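Local coordinates for MarR Like Protein, TVG0766549 (Thermoplasma volcanium, PDB 3LFK), which is of unknown function but is built like MarR-type winged helix-turn-helix transcriptional regulators, although it was reported as a mechanosensitive channel, at residues 32-35 / 36-40; 71-75 / 76-80; 99-102 / 103-106. All coordinates share one frame; numbering follows the deposited sequence.

Contact 1: residues 32-35 / 36-40; sequences YDMS and QDEVS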
loop_
_atom_site.group_PDB
_atom_site.type_symbol
_atom_site.label_atom_id
_atom_site.label_comp_id
_atom_site.label_asym_id
_atom_site.label_seq_id
_atom_site.Cartn_x
_atom_site.Cartn_y
_atom_site.Cartn_z
ATOM N N TYR A 32 -9.418 -2.053 2.943
ATOM C CA TYR A 32 -9.903 -0.832 2.287
ATOM C C TYR A 32 -10.369 -1.106 0.875
ATOM O O TYR A 32 -10.177 -0.288 -0.008
ATOM C CB TYR A 32 -8.797 0.242 2.287
ATOM C CG TYR A 32 -8.175 0.479 3.653
ATOM C CD1 TYR A 32 -6.990 -0.172 4.023
ATOM C CD2 TYR A 32 -8.775 1.334 4.582
ATOM C CE1 TYR A 32 -6.422 0.025 5.271
ATOM C CE2 TYR A 32 -8.200 1.545 5.853
ATOM C CZ TYR A 32 -7.024 0.884 6.175
ATOM O OH TYR A 32 -6.396 1.087 7.390
ATOM N N ASP A 33 -10.968 -2.273 0.680
ATOM C CA ASP A 33 -11.501 -2.702 -0.608
ATOM C C ASP A 33 -10.482 -2.971 -1.704
ATOM O O ASP A 33 -10.841 -3.117 -2.872
ATOM C CB ASP A 33 -12.564 -1.713 -1.095
ATOM C CG ASP A 33 -13.691 -1.569 -0.111
ATOM O OD1 ASP A 33 -14.345 -2.597 0.159
ATOM O OD2 ASP A 33 -13.903 -0.452 0.389
ATOM N N MET A 34 -9.212 -3.042 -1.350
ATOM C CA MET A 34 -8.194 -3.365 -2.333
ATOM C C MET A 34 -8.214 -4.860 -2.579
ATOM O O MET A 34 -8.574 -5.648 -1.694
ATOM C CB MET A 34 -6.800 -2.984 -1.818
ATOM C CG MET A 34 -6.561 -1.458 -1.756
ATOM S SD MET A 34 -4.858 -1.114 -1.302
ATOM C CE MET A 34 -4.943 -1.338 0.503
ATOM N N SER A 35 -7.822 -5.262 -3.782
ATOM C CA SER A 35 -7.741 -6.689 -4.063
ATOM C C SER A 35 -6.379 -7.147 -3.524
ATOM O O SER A 35 -5.526 -6.312 -3.208
ATOM C CB SER A 35 -7.879 -6.928 -5.566
ATOM O OG SER A 35 -7.187 -5.952 -6.303
ATOM N N GLN A 36 -6.163 -8.463 -3.422
ATOM C CA GLN A 36 -4.898 -8.942 -2.838
ATOM C C GLN A 36 -3.633 -8.544 -3.601
ATOM O O GLN A 36 -2.583 -8.278 -2.991
ATOM C CB GLN A 36 -4.962 -10.457 -2.640
ATOM C CG GLN A 36 -3.732 -11.028 -1.894
ATOM C CD GLN A 36 -3.451 -10.322 -0.569
ATOM O OE1 GLN A 36 -4.349 -10.160 0.267
ATOM N NE2 GLN A 36 -2.194 -9.901 -0.369
ATOM N N ASP A 37 -3.725 -8.478 -4.931
ATOM C CA ASP A 37 -2.578 -8.065 -5.721
ATOM C C ASP A 37 -2.157 -6.636 -5.336
ATOM O O ASP A 37 -0.962 -6.326 -5.234
ATOM C CB ASP A 37 -2.874 -8.195 -7.226
ATOM C CG ASP A 37 -4.187 -7.517 -7.652
ATOM O OD1 ASP A 37 -4.986 -7.116 -6.789
ATOM O OD2 ASP A 37 -4.408 -7.388 -8.867
ATOM N N GLU A 38 -3.149 -5.772 -5.098
ATOM C CA GLU A 38 -2.870 -4.395 -4.716
ATOM C C GLU A 38 -2.239 -4.310 -3.331
ATOM O O GLU A 38 -1.311 -3.550 -3.122
ATOM C CB GLU A 38 -4.183 -3.579 -4.778
ATOM C CG GLU A 38 -4.602 -3.356 -6.236
ATOM C CD GLU A 38 -6.055 -2.978 -6.431
ATOM O OE1 GLU A 38 -6.793 -2.797 -5.448
ATOM O OE2 GLU A 38 -6.451 -2.877 -7.610
ATOM N N VAL A 39 -2.733 -5.126 -2.407
ATOM C CA VAL A 39 -2.193 -5.149 -1.063
ATOM C C VAL A 39 -0.750 -5.644 -1.139
ATOM O O VAL A 39 0.145 -5.055 -0.548
ATOM C CB VAL A 39 -3.017 -6.083 -0.162
ATOM C CG1 VAL A 39 -2.372 -6.166 1.222
ATOM C CG2 VAL A 39 -4.441 -5.545 0.006
ATOM N N SER A 40 -0.524 -6.727 -1.875
ATOM C CA SER A 40 0.844 -7.235 -2.030
ATOM C C SER A 40 1.801 -6.155 -2.555
ATOM O O SER A 40 2.912 -5.964 -2.029
ATOM C CB SER A 40 0.826 -8.422 -3.001
ATOM O OG SER A 40 0.132 -9.501 -2.410
#
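M34 reaches the first turn of helix 36-47 mainly through its CB, which sits 3.6 Å from E38 OE1 and 3.9 Å from V39 CG2, an apolar contact. The side chains of M34 and E38 cross obliquely, while the thioether end of M34 turns away from this helix to pack on V99 and I103 of helix 94-116. S35, the N-cap residue, does most of the polar work, and does it with its backbone. Its N-H points at E38 OE1 (3.1 Å, N-H...O 161°), meeting that oxygen from above the carboxylate plane. With CG anti to the carbonyl carbon (chi1 -72°) and the chain extended beyond it, E38 reaches back to the cap. The same OE1 is also bonded to the hydroxyl of Y76, so the buried carboxylate oxygen is shared between the cap and helix 66-76. At its other end S35 offers its carbonyl O to V39 N, 3.1 Å away, which starts the helical ladder; E38 N adds a weak bond to the same oxygen. The hydroxyl of S35 makes no capping bond. With chi1 at 40°, OG instead faces D37 and gives its proton to the syn lone pair of D37 OD1, a short bond of 2.5 Å. E38 N gives D37 OD1 a weak bond, and the positive end of the helix dipole would probably help to stabilise both carboxylates. A glutamate three residues after the N-cap that binds the N-cap N-H forms one half of a capping box, here opening the first helix of the winged helix-turn-helix core.

Contact 2: residues 71-75 / 76-80; sequences KNLMD and YGFAL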
loop_
_atom_site.group_PDB
_atom_site.type_symbol
_atom_site.label_atom_id
_atom_site.label_comp_id
_atom_site.label_asym_id
_atom_site.label_seq_id
_atom_site.Cartn_x
_atom_site.Cartn_y
_atom_site.Cartn_z
ATOM N N LYS A 71 -1.026 1.446 -11.118
ATOM C CA LYS A 71 -1.922 2.531 -11.511
ATOM C C LYS A 71 -3.129 2.586 -10.596
ATOM O O LYS A 71 -3.615 3.657 -10.301
ATOM C CB LYS A 71 -2.369 2.404 -12.963
ATOM C CG LYS A 71 -1.267 2.818 -13.926
ATOM C CD LYS A 71 -1.742 2.689 -15.378
ATOM C CE LYS A 71 -0.652 2.145 -16.266
ATOM N NZ LYS A 71 -1.135 1.954 -17.662
ATOM N N ASN A 72 -3.625 1.431 -10.159
ATOM C CA ASN A 72 -4.741 1.464 -9.206
ATOM C C ASN A 72 -4.296 2.118 -7.886
ATOM O O ASN A 72 -5.018 2.939 -7.321
ATOM C CB ASN A 72 -5.279 0.045 -8.951
ATOM C CG ASN A 72 -6.208 -0.401 -10.047
ATOM O OD1 ASN A 72 -7.149 0.315 -10.387
ATOM N ND2 ASN A 72 -5.965 -1.575 -10.605
ATOM N N LEU A 73 -3.113 1.766 -7.381
ATOM C CA LEU A 73 -2.634 2.373 -6.140
ATOM C C LEU A 73 -2.471 3.867 -6.304
ATOM O O LEU A 73 -2.692 4.611 -5.347
ATOM C CB LEU A 73 -1.307 1.757 -5.687
ATOM C CG LEU A 73 -1.391 0.271 -5.351
ATOM C CD1 LEU A 73 -0.014 -0.164 -4.891
ATOM C CD2 LEU A 73 -2.411 -0.011 -4.264
ATOM N N MET A 74 -2.075 4.303 -7.503
ATOM C CA MET A 74 -1.944 5.743 -7.750
ATOM C C MET A 74 -3.319 6.413 -7.784
ATOM O O MET A 74 -3.489 7.495 -7.191
ATOM C CB MET A 74 -1.179 5.970 -9.049
ATOM C CG MET A 74 0.235 5.470 -8.919
ATOM S SD MET A 74 1.127 5.586 -10.551
ATOM C CE MET A 74 0.177 4.881 -11.554
ATOM N N ASP A 75 -4.271 5.786 -8.463
ATOM C CA ASP A 75 -5.625 6.323 -8.547
ATOM C C ASP A 75 -6.240 6.394 -7.131
ATOM O O ASP A 75 -6.975 7.312 -6.824
ATOM C CB ASP A 75 -6.514 5.436 -9.404
ATOM C CG ASP A 75 -6.153 5.465 -10.876
ATOM O OD1 ASP A 75 -5.315 6.295 -11.301
ATOM O OD2 ASP A 75 -6.718 4.625 -11.605
ATOM N N TYR A 76 -5.915 5.431 -6.263
ATOM C CA TYR A 76 -6.471 5.451 -4.899
ATOM C C TYR A 76 -5.886 6.559 -4.038
ATOM O O TYR A 76 -6.433 6.889 -2.987
ATOM C CB TYR A 76 -6.168 4.135 -4.145
ATOM C CG TYR A 76 -6.727 2.884 -4.747
ATOM C CD1 TYR A 76 -7.867 2.881 -5.516
ATOM C CD2 TYR A 76 -6.095 1.658 -4.498
ATOM C CE1 TYR A 76 -8.388 1.709 -6.036
ATOM C CE2 TYR A 76 -6.598 0.477 -4.999
ATOM C CZ TYR A 76 -7.740 0.491 -5.769
ATOM O OH TYR A 76 -8.250 -0.681 -6.266
ATOM N N GLY A 77 -4.741 7.096 -4.446
ATOM C CA GLY A 77 -4.070 8.131 -3.692
ATOM C C GLY A 77 -2.984 7.595 -2.763
ATOM O O GLY A 77 -2.502 8.293 -1.877
ATOM N N PHE A 78 -2.559 6.356 -3.006
ATOM C CA PHE A 78 -1.557 5.719 -2.136
ATOM C C PHE A 78 -0.120 5.743 -2.629
ATOM O O PHE A 78 0.820 5.480 -1.854
ATOM C CB PHE A 78 -1.927 4.251 -1.861
ATOM C CG PHE A 78 -3.253 4.052 -1.152
ATOM C CD1 PHE A 78 -3.855 5.082 -0.416
ATOM C CD2 PHE A 78 -3.901 2.815 -1.213
ATOM C CE1 PHE A 78 -5.082 4.858 0.238
ATOM C CE2 PHE A 78 -5.115 2.585 -0.571
ATOM C CZ PHE A 78 -5.719 3.619 0.169
ATOM N N ALA A 79 0.066 6.071 -3.902
ATOM C CA ALA A 79 1.403 6.113 -4.456
ATOM C C ALA A 79 1.454 7.115 -5.585
ATOM O O ALA A 79 0.424 7.528 -6.145
ATOM C CB ALA A 79 1.761 4.716 -4.990
ATOM N N LEU A 80 2.675 7.512 -5.929
ATOM C CA LEU A 80 2.817 8.414 -7.055
ATOM C C LEU A 80 4.152 8.230 -7.732
ATOM O O LEU A 80 5.021 7.499 -7.236
ATOM C CB LEU A 80 2.595 9.876 -6.641
ATOM C CG LEU A 80 3.313 10.432 -5.425
ATOM C CD1 LEU A 80 4.705 10.900 -5.825
ATOM C CD2 LEU A 80 2.511 11.609 -4.877
HETATM O O HOH W 1 -1.714 9.290 -6.105
#
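Residues L73 and M74 bind the backbone of G77 and F78 in a helix-ending turn, placed where helix 66-76 gives way to strand 79-84. L73 O is the hub: F78 N donates to it at 2.9 Å, nearly along the C=O axis, and G77 N and A79 N add weak bonds. G77 N makes its stronger bond to M74 O, 3.0 Å away, arriving from well above the carbonyl plane. G77 takes up a positive phi of 95°, a turn that glycine makes readily. Beside the turn, L73 CD2 packs against the ring of Y76, and L73 CD2 also lies 4.4 Å from F78 CD2. The ring of Y76 has N72 O 3.1 Å above one face, offset toward the rim; that oxygen also accepts Y76 N. K11 makes a cation-pi contact with the same ring. Toward the strand, M74 CA directs its hydrogen at A79 O across 3.4 Å, and a water donates to both M74 O and A79 O, bridging the carbonyls. The paired six-to-one (F78 N to L73 O) and five-to-two (G77 N to M74 O) bonds with the positive phi of G77 make a Schellman motif, accompanied by the apolar contact of L73 with F78; its position is consistent with the end of the recognition helix in a winged helix-turn-helix, where the chain turns into the wing.

Contact 3: residues 99-102 / 103-106; sequences VAQA and IRVR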
loop_
_atom_site.group_PDB
_atom_site.type_symbol
_atom_site.label_atom_id
_atom_site.label_comp_id
_atom_site.label_asym_id
_atom_site.label_seq_id
_atom_site.Cartn_x
_atom_site.Cartn_y
_atom_site.Cartn_z
ATOM N N VAL A 99 -1.786 3.439 5.297
ATOM C CA VAL A 99 -2.563 2.246 5.036
ATOM C C VAL A 99 -1.675 1.012 5.066
ATOM O O VAL A 99 -2.065 -0.020 5.610
ATOM C CB VAL A 99 -3.287 2.403 3.674
ATOM C CG1 VAL A 99 -3.871 1.091 3.228
ATOM C CG2 VAL A 99 -4.400 3.454 3.825
ATOM N N ALA A 100 -0.487 1.122 4.481
ATOM C CA ALA A 100 0.451 -0.006 4.434
ATOM C C ALA A 100 0.839 -0.394 5.853
ATOM O O ALA A 100 0.879 -1.577 6.178
ATOM C CB ALA A 100 1.703 0.385 3.626
ATOM N N GLN A 101 1.106 0.597 6.693
ATOM C CA GLN A 101 1.490 0.304 8.078
ATOM C C GLN A 101 0.323 -0.314 8.871
ATOM O O GLN A 101 0.524 -1.245 9.661
ATOM C CB GLN A 101 1.980 1.572 8.766
ATOM C CG GLN A 101 2.801 1.304 10.058
ATOM C CD GLN A 101 4.058 0.466 9.818
ATOM O OE1 GLN A 101 4.375 0.094 8.686
ATOM N NE2 GLN A 101 4.782 0.167 10.894
ATOM N N ALA A 102 -0.900 0.180 8.657
ATOM C CA ALA A 102 -2.066 -0.356 9.356
ATOM C C ALA A 102 -2.257 -1.825 9.022
ATOM O O ALA A 102 -2.555 -2.651 9.901
ATOM C CB ALA A 102 -3.312 0.437 8.988
ATOM N N ILE A 103 -2.082 -2.165 7.746
ATOM C CA ILE A 103 -2.228 -3.538 7.302
ATOM C C ILE A 103 -1.088 -4.388 7.868
ATOM O O ILE A 103 -1.327 -5.516 8.321
ATOM C CB ILE A 103 -2.232 -3.606 5.743
ATOM C CG1 ILE A 103 -3.540 -2.984 5.223
ATOM C CG2 ILE A 103 -2.098 -5.068 5.252
ATOM C CD1 ILE A 103 -3.583 -2.793 3.678
ATOM N N ARG A 104 0.133 -3.854 7.842
ATOM C CA ARG A 104 1.289 -4.602 8.366
ATOM C C ARG A 104 1.088 -4.917 9.840
ATOM O O ARG A 104 1.345 -6.035 10.277
ATOM C CB ARG A 104 2.573 -3.792 8.218
ATOM C CG ARG A 104 3.148 -3.759 6.824
ATOM C CD ARG A 104 4.487 -3.028 6.840
ATOM N NE ARG A 104 5.507 -3.772 7.584
ATOM C CZ ARG A 104 6.692 -3.282 7.941
ATOM N NH1 ARG A 104 7.023 -2.034 7.633
ATOM N NH2 ARG A 104 7.558 -4.046 8.594
ATOM N N VAL A 105 0.650 -3.924 10.599
ATOM C CA VAL A 105 0.423 -4.138 12.034
ATOM C C VAL A 105 -0.691 -5.145 12.281
ATOM O O VAL A 105 -0.548 -6.044 13.129
ATOM C CB VAL A 105 0.118 -2.814 12.735
ATOM C CG1 VAL A 105 -0.364 -3.067 14.158
ATOM C CG2 VAL A 105 1.380 -1.951 12.733
ATOM N N ARG A 106 -1.795 -5.035 11.546
ATOM C CA ARG A 106 -2.887 -6.001 11.724
ATOM C C ARG A 106 -2.358 -7.410 11.438
ATOM O O ARG A 106 -2.626 -8.366 12.186
ATOM C CB ARG A 106 -4.042 -5.690 10.764
ATOM C CG ARG A 106 -5.192 -6.697 10.797
ATOM C CD ARG A 106 -5.969 -6.612 9.499
ATOM N NE ARG A 106 -5.166 -7.111 8.388
ATOM C CZ ARG A 106 -5.406 -6.842 7.107
ATOM N NH1 ARG A 106 -6.424 -6.070 6.765
ATOM N NH2 ARG A 106 -4.634 -7.360 6.169
#
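The flat ends of Q101 and R104 stand almost perpendicular, the amide and guanidinium planes 87° apart. Q101 OE1 approaches the guanidinium obliquely and lies 3.6 Å from R104 NH1, a long polar contact; R104 CD is equally near. Q101 gets there by a bend at chi2 (60°). R104 CG and CD lean back over A100 O, with CG only 3.2 Å from A100 O, and the bend at chi3 (67°) turns the guanidinium outward beside Q101 OE1. All this rides on a regular ladder of backbone bonds, from I103 N to V99 O through R106 N to A102 O, the shortest being V105 N to Q101 O at 2.8 Å. The ladder belongs to helix 94-116, the long C-terminal helix that follows the wing strands; in MarR relatives terminal helices commonly form the dimer interface, but the assembly here holds a single chain. V99 and I103 lie on a buried side of the helix. Their side chains lie side by side and point the same way, with V99 CG1 and I103 CD1 3.9 Å apart, while I103 CG1 also rests against V99 O at 3.3 Å. On the exposed side, V105 CG2 sits 3.3 Å from Q101 O. R106 packs its CB near A102 O and sends its guanidinium to N31, with NH1 bonded to OD1 of that residue.

Overall arrangement
The three local contacts illustrate how one fold starts, ends and sustains a helix. Contact 1 opens helix 36-47 with carboxylates and the S35 carbonyl, contact 2 closes helix 66-76 with backbone carbonyls and a water, and contact 3 runs through the middle of helix 94-116, where the polar bonds across the contact are the regular backbone ones. Each is partly buried. Contact 1 touches both others, and its M34 joins the two. Contacts 2 and 3, centres about 17 Å apart on opposite sides of the chain's centre, meet where F78 CZ lies 3.9 Å from V99 CG2. The outer residues of the three contacts, such as Q36, L80 and R104, are exposed.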